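Local coordinates for TIR-NB-LRR type resistance protein RPV1 (PDB 5KU7) that carries a TIR domain and belongs to the TIR-NB-LRR family of plant intracellular immune receptors that confer disease resistance, at residues L12-G16 against E17-Y21; Y101-P105 against S106-K110. All blocks are in the same frame, centred on the assembly; numbering follows the deposited sequence.

In the fold
Both interactions sit where a strand of the central parallel sheet hands the chain to a helix in the flavodoxin-like TIR fold. Interaction 1 takes in the end of strand 8-14 and turns into helix 16-19; interaction 2 starts at the last residue of strand 95-101 and leads through a short loop into helix 105-110. Their centres are about 16 Å apart, yet they touch: Thr-19 CG2 packs on Tyr-101 CD2 at 3.8 Å. Strand 61-68 lies between the two strands and joins in, Val-67 touching Phe-14, Thr-19 and Tyr-101. Arg-15, Gly-16, Glu-17 and Arg-20, all in interaction 1, line the pocket that holds malonic acid.

Interaction 1: residues L12-G16 against E17-Y21; sequences LSFRG and EDTRY
At the turn from strand 8-14 into helix 16-19 of the TIR fold, Arg-15 holds the N-cap position and Arg-20 comes back one turn later beside Phe-14, at the pocket that holds malonic acid. The carbonyl of Arg-15 starts the helix: its O takes the N-H of Thr-19 at 3.1 Å and a weaker, bent bond from Asp-18 N. Gly-16 O continues the pattern, accepting from Arg-20 N at 2.9 Å. Phe-14 points its CE2-CZ side at one face of the Arg-20 guanidinium, CE2 over the middle of the group and 3.9 Å from Arg-20 CZ; the two planes stand 69° apart, so this is no parallel stack. A bend at chi3 (-68°) in an otherwise extended chain brings the group there, and its nitrogens reach malonic acid, the carbonyl of Asp-41 and Tyr-153 of the second subunit. Arg-15 bends at chi2 (78°), which folds its guanidinium over Glu-17 CB, the two side chains running alongside one another. The salt bridge from Arg-15 NH2 to Glu-17 OE1 is long (3.7 Å) and rests on charge alone, since no N-H aims at the oxygen. Asp-18 OD2 is hydrogen-bonded to Ser-69 OG and Asn-71 N, and the same oxygen rests 3.4 Å from the aliphatic CG of Arg-15.

Interaction 2: residues Y101-P105 against S106-K110; sequences YHVDP and SHVRK
Asp-104 OD1 is gripped twice by Ser-106, at the N-cap of helix 105-110, which follows strand 95-101 in the TIR fold. The capping bond comes from Ser-106 N, at 2.7 Å on the anti side and 30° out of the carboxylate plane, and Ser-106 OG donates at 2.8 Å from farther above that same face. Asp-104 has its CG anti to the backbone N (chi1 -173°), which swings the carboxylate forward over the first turn; the serine hydroxyl, set between its own N and carbonyl carbon, meets it there. Two donors on one oxygen probably favour the charged carboxylate and limit its rotation. Asp-104 O takes only weak bonds, from His-107 N and Val-108 N; the helix pattern firms up with Arg-109 N to Pro-105 O at 2.9 Å. On the inner side, Val-108 reaches Phe-100, Phe-68 and Leu-137, seating the helix between the sheet and helix 130-141, and its CG2 lies 4.2 Å from Val-103 CG2. Asp-104 also covers the imidazole of His-107 in a CH-pi contact, its CB 3.6 Å from the ring centroid and only 10° off the normal.

Interaction 1: residues L12-G16 against E17-Y21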
ATOM      1  N   LEU A  12     -15.629   4.887  -5.089  1.00 38.13           N
ATOM      2  CA  LEU A  12     -14.764   3.791  -4.666  1.00 36.25           C
ATOM      3  C   LEU A  12     -15.477   2.773  -3.791  1.00 42.30           C
ATOM      4  O   LEU A  12     -15.740   3.046  -2.623  1.00 47.38           O
ATOM      5  CB  LEU A  12     -13.580   4.330  -3.876  1.00 32.62           C
ATOM      6  CG  LEU A  12     -12.254   4.320  -4.581  1.00 33.18           C
ATOM      7  CD1 LEU A  12     -11.185   4.855  -3.634  1.00 28.96           C
ATOM      8  CD2 LEU A  12     -12.000   2.870  -4.997  1.00 30.99           C
ATOM      9  N   SER A  13     -15.748   1.589  -4.329  1.00 38.02           N
ATOM     10  CA  SER A  13     -16.330   0.519  -3.528  1.00 33.89           C
ATOM     11  C   SER A  13     -15.253  -0.481  -3.105  1.00 36.18           C
ATOM     12  O   SER A  13     -14.529  -1.018  -3.935  1.00 39.52           O
ATOM     13  CB  SER A  13     -17.448  -0.175  -4.306  1.00 35.58           C
ATOM     14  OG  SER A  13     -17.940  -1.319  -3.633  1.00 37.86           O
ATOM     15  N   PHE A  14     -15.165  -0.731  -1.805  1.00 39.52           N
ATOM     16  CA  PHE A  14     -14.106  -1.559  -1.251  1.00 29.09           C
ATOM     17  C   PHE A  14     -14.584  -2.177   0.054  1.00 29.52           C
ATOM     18  O   PHE A  14     -15.545  -1.711   0.662  1.00 34.08           O
ATOM     19  CB  PHE A  14     -12.847  -0.724  -1.011  1.00 28.09           C
ATOM     20  CG  PHE A  14     -13.052   0.411  -0.014  1.00 34.09           C
ATOM     21  CD1 PHE A  14     -13.734   1.567  -0.382  1.00 28.04           C
ATOM     22  CD2 PHE A  14     -12.576   0.308   1.281  1.00 31.21           C
ATOM     23  CE1 PHE A  14     -13.927   2.598   0.518  1.00 39.05           C
ATOM     24  CE2 PHE A  14     -12.781   1.338   2.209  1.00 30.90           C
ATOM     25  CZ  PHE A  14     -13.447   2.482   1.828  1.00 33.18           C
ATOM     26  N   ARG A  15     -13.902  -3.226   0.476  1.00 32.48           N
ATOM     27  CA  ARG A  15     -14.114  -3.842   1.771  1.00 32.85           C
ATOM     28  C   ARG A  15     -13.139  -3.217   2.737  1.00 34.81           C
ATOM     29  O   ARG A  15     -11.934  -3.450   2.618  1.00 39.08           O
ATOM     30  CB  ARG A  15     -13.881  -5.339   1.680  1.00 31.50           C
ATOM     31  CG  ARG A  15     -14.055  -6.159   2.956  1.00 33.92           C
ATOM     32  CD  ARG A  15     -15.519  -6.433   3.300  1.00 54.25           C
ATOM     33  NE  ARG A  15     -15.635  -7.133   4.582  1.00 54.48           N
ATOM     34  CZ  ARG A  15     -15.808  -6.504   5.723  1.00 45.70           C
ATOM     35  NH1 ARG A  15     -15.901  -5.192   5.696  1.00 51.67           N
ATOM     36  NH2 ARG A  15     -15.895  -7.168   6.862  1.00 39.43           N
ATOM     37  N   GLY A  16     -13.655  -2.414   3.681  1.00 32.71           N
ATOM     38  CA  GLY A  16     -12.814  -1.624   4.565  1.00 29.16           C
ATOM     39  C   GLY A  16     -11.796  -2.489   5.292  1.00 34.69           C
ATOM     40  O   GLY A  16     -10.604  -2.209   5.272  1.00 30.34           O
ATOM     41  N   GLU A  17     -12.278  -3.571   5.888  1.00 39.01           N
ATOM     42  CA  GLU A  17     -11.451  -4.498   6.641  1.00 38.92           C
ATOM     43  C   GLU A  17     -10.279  -5.067   5.837  1.00 39.23           C
ATOM     44  O   GLU A  17      -9.238  -5.377   6.395  1.00 41.74           O
ATOM     45  CB  GLU A  17     -12.330  -5.632   7.177  1.00 45.03           C
ATOM     46  CG  GLU A  17     -11.820  -6.264   8.452  1.00 56.82           C
ATOM     47  CD  GLU A  17     -12.708  -7.393   8.940  1.00 73.27           C
ATOM     48  OE1 GLU A  17     -12.776  -8.449   8.268  1.00 74.96           O
ATOM     49  OE2 GLU A  17     -13.337  -7.221  10.010  1.00 79.60           O
ATOM     50  N   ASP A  18     -10.433  -5.215   4.530  1.00 34.54           N
ATOM     51  CA  ASP A  18      -9.321  -5.735   3.729  1.00 32.14           C
ATOM     52  C   ASP A  18      -8.330  -4.646   3.327  1.00 37.18           C
ATOM     53  O   ASP A  18      -7.129  -4.812   3.496  1.00 40.84           O
ATOM     54  CB  ASP A  18      -9.823  -6.414   2.454  1.00 29.98           C
ATOM     55  CG  ASP A  18     -10.596  -7.674   2.716  1.00 36.68           C
ATOM     56  OD1 ASP A  18     -10.387  -8.298   3.776  1.00 39.59           O
ATOM     57  OD2 ASP A  18     -11.421  -8.044   1.846  1.00 35.86           O
ATOM     58  N   THR A  19      -8.832  -3.525   2.812  1.00 37.08           N
ATOM     59  CA  THR A  19      -7.983  -2.605   2.049  1.00 31.10           C
ATOM     60  C   THR A  19      -8.146  -1.128   2.389  1.00 34.65           C
ATOM     61  O   THR A  19      -7.617  -0.281   1.664  1.00 26.97           O
ATOM     62  CB  THR A  19      -8.285  -2.721   0.540  1.00 27.67           C
ATOM     63  OG1 THR A  19      -9.649  -2.329   0.320  1.00 27.58           O
ATOM     64  CG2 THR A  19      -8.079  -4.153   0.029  1.00 28.41           C
ATOM     65  N   ARG A  20      -8.891  -0.801   3.449  1.00 27.45           N
ATOM     66  CA  ARG A  20      -9.218   0.604   3.719  1.00 27.30           C
ATOM     67  C   ARG A  20      -7.981   1.477   3.867  1.00 28.41           C
ATOM     68  O   ARG A  20      -7.866   2.541   3.254  1.00 31.48           O
ATOM     69  CB  ARG A  20     -10.039   0.768   5.004  1.00 31.68           C
ATOM     70  CG  ARG A  20     -10.235   2.261   5.386  1.00 28.11           C
ATOM     71  CD  ARG A  20     -11.165   2.433   6.613  1.00 32.76           C
ATOM     72  NE  ARG A  20     -12.544   2.057   6.317  1.00 32.53           N
ATOM     73  CZ  ARG A  20     -13.430   2.847   5.725  1.00 39.19           C
ATOM     74  NH1 ARG A  20     -13.083   4.074   5.358  1.00 29.31           N
ATOM     75  NH2 ARG A  20     -14.667   2.408   5.492  1.00 34.41           N
ATOM     76  N   TYR A  21      -7.068   1.030   4.715  1.00 27.70           N
ATOM     77  CA  TYR A  21      -5.965   1.861   5.119  1.00 31.90           C
ATOM     78  C   TYR A  21      -4.760   1.744   4.224  1.00 31.83           C
ATOM     79  O   TYR A  21      -3.842   2.541   4.339  1.00 33.27           O
ATOM     80  CB  TYR A  21      -5.572   1.534   6.558  1.00 36.80           C
ATOM     81  CG  TYR A  21      -6.669   1.897   7.500  1.00 38.93           C
ATOM     82  CD1 TYR A  21      -7.027   3.220   7.684  1.00 38.37           C
ATOM     83  CD2 TYR A  21      -7.396   0.917   8.162  1.00 41.56           C
ATOM     84  CE1 TYR A  21      -8.047   3.566   8.537  1.00 38.52           C
ATOM     85  CE2 TYR A  21      -8.414   1.250   9.021  1.00 36.87           C
ATOM     86  CZ  TYR A  21      -8.738   2.575   9.201  1.00 39.80           C
ATOM     87  OH  TYR A  21      -9.763   2.908  10.050  1.00 45.15           O
TER

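Interaction 2: residues Y101-P105 against S106-K110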
ATOM      1  N   TYR A 101      -8.314  -7.570  -6.499  1.00 37.50           N
ATOM      2  CA  TYR A 101      -7.148  -7.348  -5.659  1.00 32.35           C
ATOM      3  C   TYR A 101      -6.729  -8.599  -4.907  1.00 35.38           C
ATOM      4  O   TYR A 101      -7.276  -8.915  -3.844  1.00 35.41           O
ATOM      5  CB  TYR A 101      -7.406  -6.205  -4.664  1.00 30.23           C
ATOM      6  CG  TYR A 101      -6.165  -5.848  -3.866  1.00 30.99           C
ATOM      7  CD1 TYR A 101      -5.061  -5.260  -4.491  1.00 29.93           C
ATOM      8  CD2 TYR A 101      -6.088  -6.106  -2.496  1.00 32.08           C
ATOM      9  CE1 TYR A 101      -3.920  -4.930  -3.776  1.00 30.35           C
ATOM     10  CE2 TYR A 101      -4.940  -5.800  -1.774  1.00 29.90           C
ATOM     11  CZ  TYR A 101      -3.869  -5.207  -2.419  1.00 31.09           C
ATOM     12  OH  TYR A 101      -2.751  -4.881  -1.712  1.00 29.10           O
ATOM     13  N   HIS A 102      -5.752  -9.304  -5.476  1.00 39.42           N
ATOM     14  CA  HIS A 102      -5.211 -10.532  -4.899  1.00 37.12           C
ATOM     15  C   HIS A 102      -6.294 -11.579  -4.715  1.00 36.84           C
ATOM     16  O   HIS A 102      -6.224 -12.405  -3.806  1.00 36.57           O
ATOM     17  CB  HIS A 102      -4.512 -10.249  -3.568  1.00 38.26           C
ATOM     18  CG  HIS A 102      -3.394  -9.263  -3.679  1.00 46.02           C
ATOM     19  ND1 HIS A 102      -2.717  -8.773  -2.580  1.00 43.55           N
ATOM     20  CD2 HIS A 102      -2.828  -8.680  -4.762  1.00 50.30           C
ATOM     21  CE1 HIS A 102      -1.792  -7.924  -2.984  1.00 47.89           C
ATOM     22  NE2 HIS A 102      -1.837  -7.848  -4.303  1.00 51.02           N
ATOM     23  N   VAL A 103      -7.288 -11.543  -5.593  1.00 28.50           N
ATOM     24  CA  VAL A 103      -8.328 -12.572  -5.621  1.00 43.83           C
ATOM     25  C   VAL A 103      -8.569 -12.974  -7.050  1.00 40.52           C
ATOM     26  O   VAL A 103      -8.395 -12.166  -7.962  1.00 40.40           O
ATOM     27  CB  VAL A 103      -9.661 -12.098  -5.005  1.00 40.17           C
ATOM     28  CG1 VAL A 103      -9.425 -11.545  -3.599  1.00 39.62           C
ATOM     29  CG2 VAL A 103     -10.296 -11.063  -5.893  1.00 39.56           C
ATOM     30  N   ASP A 104      -8.944 -14.231  -7.246  1.00 46.78           N
ATOM     31  CA  ASP A 104      -9.191 -14.762  -8.576  1.00 44.43           C
ATOM     32  C   ASP A 104     -10.484 -14.190  -9.144  1.00 48.94           C
ATOM     33  O   ASP A 104     -11.542 -14.342  -8.539  1.00 51.23           O
ATOM     34  CB  ASP A 104      -9.241 -16.288  -8.522  1.00 50.49           C
ATOM     35  CG  ASP A 104      -9.322 -16.927  -9.900  1.00 59.69           C
ATOM     36  OD1 ASP A 104      -9.955 -16.342 -10.808  1.00 56.22           O
ATOM     37  OD2 ASP A 104      -8.741 -18.020 -10.073  1.00 68.59           O
ATOM     38  N   PRO A 105     -10.401 -13.526 -10.315  1.00 52.48           N
ATOM     39  CA  PRO A 105     -11.607 -12.967 -10.939  1.00 50.35           C
ATOM     40  C   PRO A 105     -12.732 -14.004 -11.061  1.00 52.27           C
ATOM     41  O   PRO A 105     -13.897 -13.656 -10.891  1.00 52.55           O
ATOM     42  CB  PRO A 105     -11.113 -12.525 -12.324  1.00 49.67           C
ATOM     43  CG  PRO A 105      -9.654 -12.237 -12.130  1.00 47.60           C
ATOM     44  CD  PRO A 105      -9.180 -13.227 -11.088  1.00 52.25           C
ATOM     45  N   SER A 106     -12.392 -15.262 -11.324  1.00 51.94           N
ATOM     46  CA  SER A 106     -13.425 -16.283 -11.500  1.00 58.80           C
ATOM     47  C   SER A 106     -14.075 -16.676 -10.166  1.00 52.65           C
ATOM     48  O   SER A 106     -15.238 -17.100 -10.145  1.00 55.25           O
ATOM     49  CB  SER A 106     -12.863 -17.523 -12.219  1.00 62.44           C
ATOM     50  OG  SER A 106     -11.936 -18.228 -11.414  1.00 62.81           O
ATOM     51  N   HIS A 107     -13.340 -16.529  -9.063  1.00 44.01           N
ATOM     52  CA  HIS A 107     -13.924 -16.727  -7.729  1.00 44.32           C
ATOM     53  C   HIS A 107     -15.049 -15.719  -7.501  1.00 43.87           C
ATOM     54  O   HIS A 107     -16.098 -16.050  -6.948  1.00 47.12           O
ATOM     55  CB  HIS A 107     -12.873 -16.570  -6.616  1.00 36.44           C
ATOM     56  CG  HIS A 107     -11.880 -17.691  -6.554  1.00 48.63           C
ATOM     57  ND1 HIS A 107     -10.939 -17.798  -5.552  1.00 51.04           N
ATOM     58  CD2 HIS A 107     -11.680 -18.754  -7.373  1.00 52.29           C
ATOM     59  CE1 HIS A 107     -10.210 -18.882  -5.748  1.00 50.06           C
ATOM     60  NE2 HIS A 107     -10.638 -19.479  -6.847  1.00 51.90           N
ATOM     61  N   VAL A 108     -14.831 -14.489  -7.952  1.00 38.67           N
ATOM     62  CA  VAL A 108     -15.860 -13.470  -7.848  1.00 39.18           C
ATOM     63  C   VAL A 108     -17.006 -13.789  -8.766  1.00 46.82           C
ATOM     64  O   VAL A 108     -18.155 -13.792  -8.346  1.00 55.19           O
ATOM     65  CB  VAL A 108     -15.330 -12.073  -8.214  1.00 36.49           C
ATOM     66  CG1 VAL A 108     -16.438 -11.033  -8.065  1.00 40.53           C
ATOM     67  CG2 VAL A 108     -14.150 -11.722  -7.341  1.00 32.75           C
ATOM     68  N   ARG A 109     -16.670 -14.114 -10.011  1.00 49.09           N
ATOM     69  CA  ARG A 109     -17.660 -14.343 -11.053  1.00 51.91           C
ATOM     70  C   ARG A 109     -18.559 -15.507 -10.682  1.00 52.43           C
ATOM     71  O   ARG A 109     -19.765 -15.482 -10.940  1.00 54.67           O
ATOM     72  CB  ARG A 109     -16.961 -14.606 -12.397  1.00 56.22           C
ATOM     73  CG  ARG A 109     -17.859 -14.551 -13.623  1.00 62.63           C
ATOM     74  CD  ARG A 109     -17.047 -14.649 -14.929  1.00 64.44           C
ATOM     75  NE  ARG A 109     -16.299 -15.903 -15.035  1.00 72.38           N
ATOM     76  CZ  ARG A 109     -14.980 -16.007 -14.887  1.00 79.81           C
ATOM     77  NH1 ARG A 109     -14.241 -14.927 -14.638  1.00 76.52           N
ATOM     78  NH2 ARG A 109     -14.394 -17.195 -14.998  1.00 83.71           N
ATOM     79  N   LYS A 110     -17.960 -16.523 -10.075  1.00 53.42           N
ATOM     80  CA  LYS A 110     -18.667 -17.764  -9.799  1.00 56.15           C
ATOM     81  C   LYS A 110     -18.944 -17.958  -8.309  1.00 54.35           C
ATOM     82  O   LYS A 110     -19.547 -18.947  -7.922  1.00 60.04           O
ATOM     83  CB  LYS A 110     -17.878 -18.960 -10.351  1.00 59.67           C
ATOM     84  CG  LYS A 110     -17.648 -18.888 -11.868  1.00 61.83           C
ATOM     85  CD  LYS A 110     -17.079 -20.173 -12.465  1.00 68.05           C
ATOM     86  CE  LYS A 110     -15.681 -20.522 -11.999  1.00 69.27           C
ATOM     87  NZ  LYS A 110     -15.260 -21.823 -12.631  1.00 67.52           N
TER